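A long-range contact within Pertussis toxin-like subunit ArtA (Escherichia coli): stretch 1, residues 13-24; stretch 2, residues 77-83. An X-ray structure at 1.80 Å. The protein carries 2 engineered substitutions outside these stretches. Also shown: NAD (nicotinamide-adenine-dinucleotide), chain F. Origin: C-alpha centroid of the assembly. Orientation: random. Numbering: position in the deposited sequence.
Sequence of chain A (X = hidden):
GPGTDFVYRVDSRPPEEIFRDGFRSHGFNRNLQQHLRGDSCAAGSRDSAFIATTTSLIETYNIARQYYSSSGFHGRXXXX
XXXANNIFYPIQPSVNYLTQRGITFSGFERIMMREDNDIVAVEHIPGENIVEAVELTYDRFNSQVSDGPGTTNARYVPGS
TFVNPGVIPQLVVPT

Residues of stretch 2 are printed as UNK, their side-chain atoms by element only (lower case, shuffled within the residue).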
# COMPACT_ATOMS: atom_id res chain seq x y z
N ARG A 13 -12.64 0.48 1.56
CA ARG A 13 -13.29 0.65 2.86
C ARG A 13 -13.25 2.10 3.32
O ARG A 13 -12.26 2.80 3.08
CB ARG A 13 -12.66 -0.27 3.90
CG ARG A 13 -12.96 -1.72 3.62
CD ARG A 13 -12.00 -2.65 4.32
NE ARG A 13 -10.64 -2.62 3.79
CZ ARG A 13 -9.61 -3.15 4.43
NH1 ARG A 13 -9.84 -3.77 5.58
NH2 ARG A 13 -8.38 -3.10 3.93
N PRO A 14 -14.33 2.56 3.96
CA PRO A 14 -14.52 3.97 4.35
C PRO A 14 -13.83 4.35 5.66
O PRO A 14 -13.50 3.48 6.45
CB PRO A 14 -16.04 4.08 4.49
CG PRO A 14 -16.46 2.72 4.95
CD PRO A 14 -15.53 1.75 4.25
N PRO A 15 -13.61 5.66 5.88
CA PRO A 15 -12.84 6.16 7.03
C PRO A 15 -13.43 5.72 8.35
O PRO A 15 -12.70 5.48 9.31
CB PRO A 15 -12.93 7.69 6.87
CG PRO A 15 -13.11 7.90 5.42
CD PRO A 15 -13.90 6.73 4.90
N GLU A 16 -14.75 5.60 8.42
CA GLU A 16 -15.38 5.24 9.67
C GLU A 16 -14.88 3.89 10.18
O GLU A 16 -14.60 3.73 11.37
CB GLU A 16 -16.90 5.20 9.50
CG GLU A 16 -17.64 4.83 10.74
CD GLU A 16 -17.47 5.82 11.86
OE1 GLU A 16 -17.05 6.97 11.60
OE2 GLU A 16 -17.74 5.42 13.01
N GLU A 17 -14.72 2.95 9.26
CA GLU A 17 -14.14 1.65 9.59
C GLU A 17 -12.62 1.75 9.79
O GLU A 17 -12.07 1.27 10.78
CB GLU A 17 -14.47 0.64 8.50
CG GLU A 17 -13.91 -0.74 8.77
CD GLU A 17 -14.06 -1.66 7.58
OE1 GLU A 17 -14.83 -1.31 6.66
OE2 GLU A 17 -13.44 -2.75 7.59
N ILE A 18 -11.97 2.36 8.80
CA ILE A 18 -10.52 2.40 8.74
C ILE A 18 -9.88 3.28 9.82
O ILE A 18 -8.87 2.91 10.39
CB ILE A 18 -10.06 2.83 7.33
CG1 ILE A 18 -10.56 1.80 6.29
CG2 ILE A 18 -8.56 2.95 7.25
CD1 ILE A 18 -10.11 0.35 6.60
N PHE A 19 -10.48 4.43 10.13
CA PHE A 19 -9.91 5.29 11.17
C PHE A 19 -9.94 4.58 12.52
O PHE A 19 -9.06 4.78 13.37
CB PHE A 19 -10.68 6.60 11.29
CG PHE A 19 -10.42 7.58 10.19
CD1 PHE A 19 -11.19 8.73 10.08
CD2 PHE A 19 -9.42 7.37 9.24
CE1 PHE A 19 -10.98 9.64 9.07
CE2 PHE A 19 -9.19 8.29 8.23
CZ PHE A 19 -9.98 9.42 8.15
N ARG A 20 -10.94 3.72 12.68
CA ARG A 20 -11.17 3.04 13.94
C ARG A 20 -10.26 1.82 14.00
O ARG A 20 -9.53 1.62 14.97
CB ARG A 20 -12.63 2.59 14.05
CG ARG A 20 -12.95 1.83 15.33
CD ARG A 20 -13.96 0.73 15.07
NE ARG A 20 -15.20 1.19 14.46
CZ ARG A 20 -15.84 0.49 13.52
NH1 ARG A 20 -16.97 0.95 12.99
NH2 ARG A 20 -15.32 -0.64 13.08
N ASP A 21 -10.30 1.02 12.94
CA ASP A 21 -9.66 -0.30 12.92
C ASP A 21 -8.27 -0.36 12.31
O ASP A 21 -7.52 -1.31 12.55
CB ASP A 21 -10.55 -1.29 12.16
CG ASP A 21 -11.90 -1.47 12.81
OD1 ASP A 21 -12.01 -1.16 14.00
OD2 ASP A 21 -12.85 -1.92 12.13
N GLY A 22 -7.92 0.65 11.52
CA GLY A 22 -6.68 0.60 10.77
C GLY A 22 -6.78 -0.42 9.65
O GLY A 22 -7.88 -0.84 9.28
N PHE A 23 -5.63 -0.80 9.09
CA PHE A 23 -5.58 -1.84 8.07
C PHE A 23 -5.00 -3.12 8.63
O PHE A 23 -4.12 -3.07 9.49
CB PHE A 23 -4.73 -1.38 6.87
CG PHE A 23 -5.27 -0.17 6.15
CD1 PHE A 23 -6.34 -0.28 5.28
CD2 PHE A 23 -4.66 1.08 6.30
CE1 PHE A 23 -6.83 0.83 4.59
CE2 PHE A 23 -5.14 2.19 5.60
CZ PHE A 23 -6.22 2.06 4.75
N ARG A 24 -5.49 -4.27 8.17
CA ARG A 24 -4.89 -5.55 8.53
C ARG A 24 -4.66 -6.38 7.28
O ARG A 24 -5.47 -6.37 6.35
CB ARG A 24 -5.78 -6.30 9.54
CG ARG A 24 -5.24 -7.69 9.92
CD ARG A 24 -5.83 -8.22 11.24
NE ARG A 24 -5.51 -7.38 12.39
CZ ARG A 24 -4.37 -7.41 13.08
NH1 ARG A 24 -4.21 -6.59 14.11
NH2 ARG A 24 -3.38 -8.22 12.74
N UNK A 77 -13.69 4.39 -3.77
CA UNK A 77 -12.31 4.23 -3.38
C UNK A 77 -11.91 5.47 -2.61
O UNK A 77 -12.39 6.57 -2.87
c UNK A 77 -11.58 2.76 -5.37
c UNK A 77 -11.41 4.05 -4.59
c UNK A 77 -10.71 2.79 -6.62
c UNK A 77 -11.21 1.60 -4.47
N UNK A 78 -11.02 5.28 -1.64
CA UNK A 78 -10.50 6.36 -0.83
C UNK A 78 -8.98 6.33 -0.91
O UNK A 78 -8.38 5.26 -1.02
c UNK A 78 -15.20 6.12 1.21
c UNK A 78 -13.14 7.33 1.22
c UNK A 78 -12.45 6.20 0.82
c UNK A 78 -10.95 6.23 0.63
c UNK A 78 -13.17 5.02 0.63
c UNK A 78 -14.54 4.98 0.82
c UNK A 78 -14.50 7.30 1.41
o UNK A 78 -16.57 6.10 1.40
N UNK A 79 -8.36 7.50 -0.88
CA UNK A 79 -6.91 7.58 -0.71
C UNK A 79 -6.63 7.94 0.74
O UNK A 79 -7.05 9.00 1.20
n UNK A 79 -5.88 11.68 -3.74
c UNK A 79 -4.77 8.67 -1.60
n UNK A 79 -4.56 11.11 -1.95
c UNK A 79 -5.35 11.98 -2.57
c UNK A 79 -4.21 9.78 -2.46
c UNK A 79 -6.30 8.62 -1.65
n UNK A 79 -5.59 13.16 -2.02
N UNK A 80 -5.95 7.06 1.46
CA UNK A 80 -5.57 7.33 2.84
C UNK A 80 -4.13 7.82 2.91
O UNK A 80 -3.26 7.29 2.23
c UNK A 80 -7.86 6.16 5.03
c UNK A 80 -9.14 4.48 3.25
c UNK A 80 -5.73 6.07 3.70
c UNK A 80 -9.81 4.97 4.35
c UNK A 80 -7.82 4.83 3.05
o UNK A 80 -11.12 4.61 4.57
c UNK A 80 -7.16 5.68 3.93
c UNK A 80 -9.17 5.80 5.25
N UNK A 81 -3.89 8.85 3.73
CA UNK A 81 -2.53 9.28 3.99
C UNK A 81 -2.11 8.72 5.33
O UNK A 81 -2.84 8.83 6.30
n UNK A 81 -2.04 15.26 2.02
c UNK A 81 -2.39 10.80 4.00
n UNK A 81 0.13 14.55 2.28
c UNK A 81 -1.16 14.46 2.61
c UNK A 81 -0.69 12.67 4.25
c UNK A 81 -0.92 11.20 3.93
n UNK A 81 -1.57 13.58 3.52
N UNK A 82 -0.92 8.12 5.38
CA UNK A 82 -0.52 7.34 6.55
C UNK A 82 0.88 7.69 7.02
O UNK A 82 1.80 7.77 6.22
c UNK A 82 -1.86 4.04 4.94
c UNK A 82 -0.57 5.82 6.23
c UNK A 82 -1.90 5.41 5.60
c UNK A 82 -0.25 4.97 7.49
N UNK A 83 1.05 7.88 8.33
CA UNK A 83 2.40 8.03 8.87
C UNK A 83 3.08 6.67 8.93
O UNK A 83 2.55 5.72 9.50
n UNK A 83 2.07 7.74 14.88
n UNK A 83 4.10 7.33 13.89
c UNK A 83 2.38 8.68 10.25
n UNK A 83 2.81 9.12 13.18
c UNK A 83 2.99 8.07 13.98
c UNK A 83 3.76 9.57 12.17
c UNK A 83 3.75 8.66 10.94
PA NAD F . -5.60 -5.73 -1.27
O1A NAD F . -4.81 -5.34 -0.08
O2A NAD F . -6.06 -7.14 -1.42
O5B NAD F . -6.87 -4.71 -1.35
C5B NAD F . -7.93 -4.81 -2.31
C4B NAD F . -9.27 -4.73 -1.54
O4B NAD F . -9.45 -5.91 -0.70
C3B NAD F . -9.21 -3.60 -0.56
O3B NAD F . -9.47 -2.36 -1.28
C2B NAD F . -10.38 -3.97 0.31
O2B NAD F . -11.55 -3.89 -0.48
C1B NAD F . -10.09 -5.47 0.53
N9A NAD F . -9.12 -5.87 1.60
C8A NAD F . -7.79 -5.78 1.71
N7A NAD F . -7.44 -6.35 2.86
C5A NAD F . -8.54 -6.81 3.47
C6A NAD F . -8.74 -7.45 4.63
N6A NAD F . -7.66 -7.71 5.37
N1A NAD F . -9.96 -7.82 5.05
C2A NAD F . -11.05 -7.53 4.23
N3A NAD F . -10.82 -6.86 3.02
C4A NAD F . -9.57 -6.52 2.67
O3 NAD F . -4.79 -5.37 -2.58
PN NAD F . -4.04 -3.95 -2.80
O1N NAD F . -3.47 -3.44 -1.52
O2N NAD F . -4.90 -3.08 -3.63
O5D NAD F . -2.81 -4.47 -3.67
C5D NAD F . -3.00 -5.22 -4.88
C4D NAD F . -1.79 -5.01 -5.79
O4D NAD F . -1.63 -3.55 -5.89
C3D NAD F . -0.49 -5.56 -5.16
O3D NAD F . 0.45 -5.92 -6.18
C2D NAD F . -0.01 -4.31 -4.46
O2D NAD F . 1.40 -4.39 -4.16
C1D NAD F . -0.29 -3.22 -5.49
N1N NAD F . -0.23 -1.87 -4.82
C2N NAD F . -1.38 -1.33 -4.20
C3N NAD F . -1.35 -0.10 -3.53
C7N NAD F . -2.50 0.44 -2.93
O7N NAD F . -2.47 1.74 -2.56
N7N NAD F . -3.58 -0.34 -2.79
C4N NAD F . -0.15 0.60 -3.49
C5N NAD F . 0.99 0.09 -4.11
C6N NAD F . 0.97 -1.14 -4.76

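Position 77 carries four side-chain carbons and no heteroatom, forked at the second carbon from the backbone. Its CA-to-CB bond points away from stretch 1, and the side chain comes no nearer to it than 6.3 Å. The fork one carbon beyond CB, rather than at CB itself, identifies leucine, L77.

At position 78 one carbon leads to a ring of six carbons bearing a single oxygen, eight side-chain atoms in all. The ring lies beneath the start of the helix: P14 CA sits 4.0 Å and P15 CD 3.9 Å from its centroid, 26° and 24° off the ring normal, so both are CH-pi contacts over one face. A six-membered carbon ring with a terminal oxygen is tyrosine, Y78. Its CD2 also comes within 3.4 Å of R13 O.

Position 79 has three carbons, a nitrogen, then a carbon carrying two more nitrogens. It is out of reach of stretch 1, its side chain staying 9.2 Å distant. This unbranched chain ending in a guanidinium is arginine, R79, and its terminal nitrogens are hydrogen-bonded elsewhere in the structure.

Position 80 repeats the pattern of one carbon and a six-carbon ring with one oxygen, again pointing toward stretch 1 and covered by it over 118 Å², the largest area of any residue here. The oxygen borne by the ring lies 2.6 Å from R13 O. Only tyrosine fits, so this is Y80, and its OH donates a hydrogen bond to R13 O. P15 N is also close to Y80 OH, at 3.0 Å, but a proline nitrogen inside the chain has no hydrogen to share. I18 CG2 stands 3.9 Å from the ring centroid over one face, while F19 CE2 approaches the ring edge, 3.9 Å from Y80 CE1.

Position 81 again shows three carbons, a nitrogen and a carbon with two further nitrogens. It is directed out of reach, with no side-chain atom within 8.4 Å of stretch 1. It is arginine, R81.

Position 82 has four carbons forked at the first, one arm two carbons long. The last carbon of the longer arm lies 3.8 Å from F23 CE2. Branching at CB with unequal arms makes it isoleucine, I82, and that carbon is CD1.

Position 83 has three carbons, a nitrogen, then a carbon carrying two more nitrogens; its side chain is 11.0 Å from stretch 1 at the nearest. It is arginine, R83.

The contact follows the alternation of an extended strand: 78, 80 and 82 face stretch 1, whereas the three arginines do not reach it. The helix runs at 30° to the strand, with the axes 11.1 Å apart at closest approach, and side chains bridge that gap. Y80 is the centre. Its hydroxyl is anchored on the backbone just before the helix, and its ring receives the edge of F23 on a face, with planes at 87° and centroids 5.3 Å apart. Y78 supports the two prolines, and I82 adds a further apolar contact, on F23.

Stretch 2, residues 77-83: LYRYRIR
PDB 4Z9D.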